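Local coordinates for Lmo0740 protein (Listeria monocytogenes, PDB 4RFA), which is probably a transcription activator of the Crp family, pairing a cyclic nucleotide-binding type domain with a DNA-binding domain, at residues I72-I84 against L128-L142. Residues are numbered along the deposited sequence; the frame is centred on the assembly and turned at random.
Sequences ISIFVLPYNVLGI and LLTSIADVFARHYAL
The guanidinium of R138 lies between two aliphatic side chains: CD1 of L77 sits over the centre of one face, 3.6 Å from CZ, and CD1 of I74 over the opposite face, nearer the rim. At its edge, R138 NH2 gives a nearly straight bond to F75 O, 2.6 Å long; the oxygen is in the guanidinium plane, the donor tilted 30° from the carbonyl plane. Water 1 at the same edge links NH2 to F75 N, so one arginine nitrogen serves both backbone polar atoms of F75. NH1 makes a weak, bent bond to N80 OD1 (3.3 Å) and shares water 2 with N80 ND2, while NE forms a salt bridge with E164. The bend at chi3 (56°) turns the plane between its two aliphatic covers. N80 OD1 also accepts from L77 N (2.7 Å), bracing the type II turn from L77 to N80. I74 CG1 is anti to the backbone N (chi1 -171°), which carries CD1 on to the edge of the H139 ring, 3.4 Å from H139 CD2, and beside L142 CD1. The other end of the helix receives V81: its CG2 presses on S131 CB at 3.3 Å, a tight fit, and touches both L128 CD1 and I132 CD1; I84 CD1 packs on I132 CD1 as well. Strand 72-76 runs roughly antiparallel to the helical segment 128-142, the axes approaching to 9.9 Å, and V81 reaches back to I50 and F52 of strand 49-55. The helix's place after the beta-roll is consistent with the long dimerisation helix of Crp-type regulators, and H139 ND1 is hydrogen-bonded to H139 ND1 of the second subunit. Helices 150-165 and 183-189 close around F75, joining the roll to the C-terminal domain.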
loop_
_atom_site.group_PDB
_atom_site.type_symbol
_atom_site.label_atom_id
_atom_site.label_comp_id
_atom_site.label_asym_id
_atom_site.label_seq_id
_atom_site.Cartn_x
_atom_site.Cartn_y
_atom_site.Cartn_z
ATOM N N ILE A 72 11.902 -6.333 7.670
ATOM C CA ILE A 72 11.559 -4.959 7.355
ATOM C C ILE A 72 10.564 -5.012 6.232
ATOM O O ILE A 72 10.834 -5.635 5.193
ATOM C CB ILE A 72 12.793 -4.209 6.872
ATOM C CG1 ILE A 72 13.778 -4.062 8.021
ATOM C CG2 ILE A 72 12.398 -2.901 6.189
ATOM C CD1 ILE A 72 15.191 -3.668 7.582
ATOM N N SER A 73 9.430 -4.358 6.432
ATOM C CA SER A 73 8.333 -4.413 5.463
ATOM C C SER A 73 8.572 -3.403 4.398
ATOM O O SER A 73 8.312 -3.658 3.242
ATOM C CB SER A 73 6.979 -4.079 6.151
ATOM O OG SER A 73 6.766 -5.006 7.213
ATOM N N ILE A 74 9.022 -2.215 4.787
ATOM C CA ILE A 74 9.250 -1.170 3.790
ATOM C C ILE A 74 10.118 -0.096 4.398
ATOM O O ILE A 74 10.124 0.031 5.609
ATOM C CB ILE A 74 7.858 -0.590 3.300
ATOM C CG1 ILE A 74 8.005 0.354 2.112
ATOM C CG2 ILE A 74 7.125 0.053 4.439
ATOM C CD1 ILE A 74 6.663 0.645 1.410
ATOM N N PHE A 75 10.825 0.674 3.568
ATOM C CA PHE A 75 11.559 1.812 4.041
ATOM C C PHE A 75 10.748 3.101 3.973
ATOM O O PHE A 75 9.896 3.226 3.155
ATOM C CB PHE A 75 12.849 1.950 3.253
ATOM C CG PHE A 75 13.811 0.845 3.538
ATOM C CD1 PHE A 75 14.587 0.874 4.697
ATOM C CD2 PHE A 75 13.867 -0.268 2.732
ATOM C CE1 PHE A 75 15.439 -0.175 5.019
ATOM C CE2 PHE A 75 14.714 -1.345 3.049
ATOM C CZ PHE A 75 15.495 -1.303 4.203
ATOM N N VAL A 76 11.110 4.075 4.809
ATOM C CA VAL A 76 10.542 5.410 4.828
ATOM C C VAL A 76 11.628 6.319 4.287
ATOM O O VAL A 76 12.731 6.347 4.828
ATOM C CB VAL A 76 10.322 5.800 6.294
ATOM C CG1 VAL A 76 9.972 7.285 6.458
ATOM C CG2 VAL A 76 9.302 4.864 6.890
ATOM N N LEU A 77 11.303 7.061 3.244
ATOM C CA LEU A 77 12.224 7.914 2.515
ATOM C C LEU A 77 11.944 9.394 2.766
ATOM O O LEU A 77 10.839 9.754 3.175
ATOM C CB LEU A 77 12.069 7.658 1.003
ATOM C CG LEU A 77 11.840 6.203 0.646
ATOM C CD1 LEU A 77 11.592 6.003 -0.846
ATOM C CD2 LEU A 77 13.023 5.345 1.078
ATOM N N PRO A 78 12.953 10.252 2.525
ATOM C CA PRO A 78 12.738 11.683 2.477
ATOM C C PRO A 78 11.568 12.013 1.565
ATOM O O PRO A 78 11.452 11.419 0.491
ATOM C CB PRO A 78 14.080 12.232 1.916
ATOM C CG PRO A 78 15.101 11.209 2.268
ATOM C CD PRO A 78 14.321 9.899 2.101
ATOM N N TYR A 79 10.681 12.885 2.032
ATOM C CA TYR A 79 9.466 13.350 1.328
ATOM C C TYR A 79 8.262 12.428 1.396
ATOM O O TYR A 79 7.212 12.752 0.831
ATOM C CB TYR A 79 9.772 13.756 -0.120
ATOM C CG TYR A 79 11.006 14.614 -0.188
ATOM C CD1 TYR A 79 11.051 15.820 0.499
ATOM C CD2 TYR A 79 12.143 14.203 -0.878
ATOM C CE1 TYR A 79 12.178 16.617 0.490
ATOM C CE2 TYR A 79 13.281 14.995 -0.897
ATOM C CZ TYR A 79 13.289 16.204 -0.210
ATOM O OH TYR A 79 14.403 17.016 -0.203
ATOM N N ASN A 80 8.379 11.308 2.106
ATOM C CA ASN A 80 7.206 10.512 2.470
ATOM C C ASN A 80 6.322 11.153 3.514
ATOM O O ASN A 80 6.793 11.873 4.423
ATOM C CB ASN A 80 7.609 9.121 3.019
ATOM C CG ASN A 80 8.214 8.208 1.968
ATOM O OD1 ASN A 80 8.769 7.174 2.285
ATOM N ND2 ASN A 80 8.136 8.599 0.722
ATOM N N VAL A 81 5.018 10.948 3.362
ATOM C CA VAL A 81 4.055 11.318 4.403
ATOM C C VAL A 81 3.921 10.120 5.336
ATOM O O VAL A 81 4.006 9.026 4.850
ATOM C CB VAL A 81 2.668 11.646 3.819
ATOM C CG1 VAL A 81 1.860 12.431 4.812
ATOM C CG2 VAL A 81 2.805 12.475 2.572
ATOM N N LEU A 82 3.750 10.326 6.646
ATOM C CA LEU A 82 3.653 9.229 7.625
ATOM C C LEU A 82 2.504 9.523 8.556
ATOM O O LEU A 82 2.020 10.683 8.702
ATOM C CB LEU A 82 4.899 9.073 8.508
ATOM C CG LEU A 82 6.080 8.164 8.245
ATOM C CD1 LEU A 82 7.151 8.310 9.294
ATOM C CD2 LEU A 82 5.712 6.697 8.171
ATOM N N GLY A 83 2.044 8.444 9.175
ATOM C CA GLY A 83 0.962 8.522 10.126
ATOM C C GLY A 83 -0.416 8.564 9.500
ATOM O O GLY A 83 -1.383 8.938 10.177
ATOM N N ILE A 84 -0.540 8.220 8.220
ATOM C CA ILE A 84 -1.894 8.198 7.593
ATOM C C ILE A 84 -2.674 7.005 8.142
ATOM O O ILE A 84 -3.889 7.059 8.308
ATOM C CB ILE A 84 -1.891 8.106 6.062
ATOM C CG1 ILE A 84 -1.000 9.185 5.435
ATOM C CG2 ILE A 84 -3.328 8.193 5.531
ATOM C CD1 ILE A 84 -1.613 10.525 5.231
ATOM N N LEU A 128 0.044 16.344 -1.708
ATOM C CA LEU A 128 -0.317 15.295 -0.782
ATOM C C LEU A 128 -0.717 13.975 -1.510
ATOM O O LEU A 128 -0.247 12.892 -1.156
ATOM C CB LEU A 128 -1.424 15.783 0.145
ATOM C CG LEU A 128 -1.991 14.763 1.139
ATOM C CD1 LEU A 128 -0.890 14.120 1.959
ATOM C CD2 LEU A 128 -3.004 15.439 2.042
ATOM N N LEU A 129 -1.558 14.120 -2.520
ATOM C CA LEU A 129 -1.997 13.044 -3.393
ATOM C C LEU A 129 -0.845 12.348 -4.063
ATOM O O LEU A 129 -0.813 11.132 -4.116
ATOM C CB LEU A 129 -2.877 13.609 -4.505
ATOM C CG LEU A 129 -4.284 13.997 -4.098
ATOM C CD1 LEU A 129 -5.031 14.417 -5.359
ATOM C CD2 LEU A 129 -4.999 12.845 -3.398
ATOM N N THR A 130 0.098 13.128 -4.565
ATOM C CA THR A 130 1.299 12.593 -5.202
ATOM C C THR A 130 2.159 11.835 -4.247
ATOM O O THR A 130 2.651 10.787 -4.601
ATOM C CB THR A 130 2.114 13.702 -5.889
ATOM O OG1 THR A 130 1.344 14.206 -6.983
ATOM C CG2 THR A 130 3.443 13.172 -6.412
ATOM N N SER A 131 2.334 12.342 -3.031
ATOM C CA SER A 131 3.091 11.630 -2.014
ATOM C C SER A 131 2.482 10.266 -1.675
ATOM O O SER A 131 3.203 9.290 -1.540
ATOM C CB SER A 131 3.157 12.440 -0.728
ATOM O OG SER A 131 3.341 13.793 -1.037
ATOM N N ILE A 132 1.167 10.241 -1.517
ATOM C CA ILE A 132 0.398 9.027 -1.259
ATOM C C ILE A 132 0.538 8.073 -2.427
ATOM O O ILE A 132 0.940 6.931 -2.232
ATOM C CB ILE A 132 -1.109 9.369 -1.058
ATOM C CG1 ILE A 132 -1.346 10.255 0.175
ATOM C CG2 ILE A 132 -1.967 8.129 -0.918
ATOM C CD1 ILE A 132 -0.301 10.143 1.248
ATOM N N ALA A 133 0.244 8.573 -3.628
ATOM C CA ALA A 133 0.383 7.816 -4.895
ATOM C C ALA A 133 1.707 7.120 -4.971
ATOM O O ALA A 133 1.774 5.943 -5.291
ATOM C CB ALA A 133 0.220 8.749 -6.083
ATOM N N ASP A 134 2.789 7.809 -4.602
ATOM C CA ASP A 134 4.105 7.149 -4.654
ATOM C C ASP A 134 4.252 6.052 -3.605
ATOM O O ASP A 134 4.943 5.082 -3.840
ATOM C CB ASP A 134 5.237 8.166 -4.507
ATOM C CG ASP A 134 5.352 9.071 -5.717
ATOM O OD1 ASP A 134 4.849 8.694 -6.791
ATOM O OD2 ASP A 134 5.955 10.149 -5.605
ATOM N N VAL A 135 3.597 6.172 -2.463
ATOM C CA VAL A 135 3.726 5.105 -1.449
ATOM C C VAL A 135 2.962 3.882 -1.932
ATOM O O VAL A 135 3.469 2.759 -1.821
ATOM C CB VAL A 135 3.221 5.518 -0.068
ATOM C CG1 VAL A 135 3.270 4.334 0.897
ATOM C CG2 VAL A 135 4.127 6.581 0.455
ATOM N N PHE A 136 1.777 4.114 -2.483
ATOM C CA PHE A 136 1.025 3.055 -3.161
ATOM C C PHE A 136 1.815 2.308 -4.202
ATOM O O PHE A 136 1.826 1.072 -4.209
ATOM C CB PHE A 136 -0.192 3.611 -3.845
ATOM C CG PHE A 136 -1.263 3.997 -2.901
ATOM C CD1 PHE A 136 -1.330 3.450 -1.642
ATOM C CD2 PHE A 136 -2.212 4.903 -3.276
ATOM C CE1 PHE A 136 -2.347 3.807 -0.766
ATOM C CE2 PHE A 136 -3.229 5.250 -2.412
ATOM C CZ PHE A 136 -3.298 4.704 -1.154
ATOM N N ALA A 137 2.458 3.055 -5.087
ATOM C CA ALA A 137 3.253 2.418 -6.142
ATOM C C ALA A 137 4.323 1.543 -5.496
ATOM O O ALA A 137 4.515 0.437 -5.918
ATOM C CB ALA A 137 3.890 3.454 -7.053
ATOM N N ARG A 138 4.976 2.008 -4.421
ATOM C CA ARG A 138 5.995 1.182 -3.786
ATOM C C ARG A 138 5.403 -0.047 -3.080
ATOM O O ARG A 138 5.978 -1.123 -3.088
ATOM C CB ARG A 138 6.817 2.026 -2.842
ATOM C CG ARG A 138 7.611 3.115 -3.554
ATOM C CD ARG A 138 8.058 4.156 -2.565
ATOM N NE ARG A 138 8.832 3.447 -1.522
ATOM C CZ ARG A 138 8.827 3.762 -0.235
ATOM N NH1 ARG A 138 8.075 4.753 0.204
ATOM N NH2 ARG A 138 9.524 3.038 0.608
ATOM N N HIS A 139 4.204 0.093 -2.541
ATOM C CA HIS A 139 3.487 -1.031 -1.970
ATOM C C HIS A 139 3.227 -2.123 -3.024
ATOM O O HIS A 139 3.456 -3.300 -2.790
ATOM C CB HIS A 139 2.150 -0.578 -1.367
ATOM C CG HIS A 139 2.255 0.188 -0.093
ATOM N ND1 HIS A 139 1.154 0.742 0.531
ATOM C CD2 HIS A 139 3.320 0.526 0.668
ATOM C CE1 HIS A 139 1.534 1.336 1.648
ATOM N NE2 HIS A 139 2.845 1.227 1.745
ATOM N N TYR A 140 2.725 -1.726 -4.178
ATOM C CA TYR A 140 2.511 -2.660 -5.273
ATOM C C TYR A 140 3.765 -3.350 -5.702
ATOM O O TYR A 140 3.745 -4.524 -5.959
ATOM C CB TYR A 140 1.914 -1.935 -6.460
ATOM C CG TYR A 140 0.436 -1.824 -6.345
ATOM C CD1 TYR A 140 -0.388 -2.896 -6.722
ATOM C CD2 TYR A 140 -0.141 -0.694 -5.873
ATOM C CE1 TYR A 140 -1.771 -2.817 -6.604
ATOM C CE2 TYR A 140 -1.513 -0.584 -5.741
ATOM C CZ TYR A 140 -2.327 -1.642 -6.107
ATOM O OH TYR A 140 -3.680 -1.519 -5.993
ATOM N N ALA A 141 4.866 -2.638 -5.777
ATOM C CA ALA A 141 6.103 -3.279 -6.176
ATOM C C ALA A 141 6.440 -4.389 -5.188
ATOM O O ALA A 141 6.736 -5.529 -5.576
ATOM C CB ALA A 141 7.218 -2.255 -6.280
ATOM N N LEU A 142 6.223 -4.109 -3.908
ATOM C CA LEU A 142 6.494 -5.090 -2.884
ATOM C C LEU A 142 5.601 -6.269 -2.945
ATOM O O LEU A 142 6.066 -7.417 -2.685
ATOM C CB LEU A 142 6.425 -4.493 -1.485
ATOM C CG LEU A 142 7.647 -3.616 -1.279
ATOM C CD1 LEU A 142 7.395 -2.719 -0.099
ATOM C CD2 LEU A 142 8.859 -4.459 -1.025
HETATM O O HOH W 1 11.122 0.330 0.747
HETATM O O HOH W 2 7.460 7.092 -1.568
#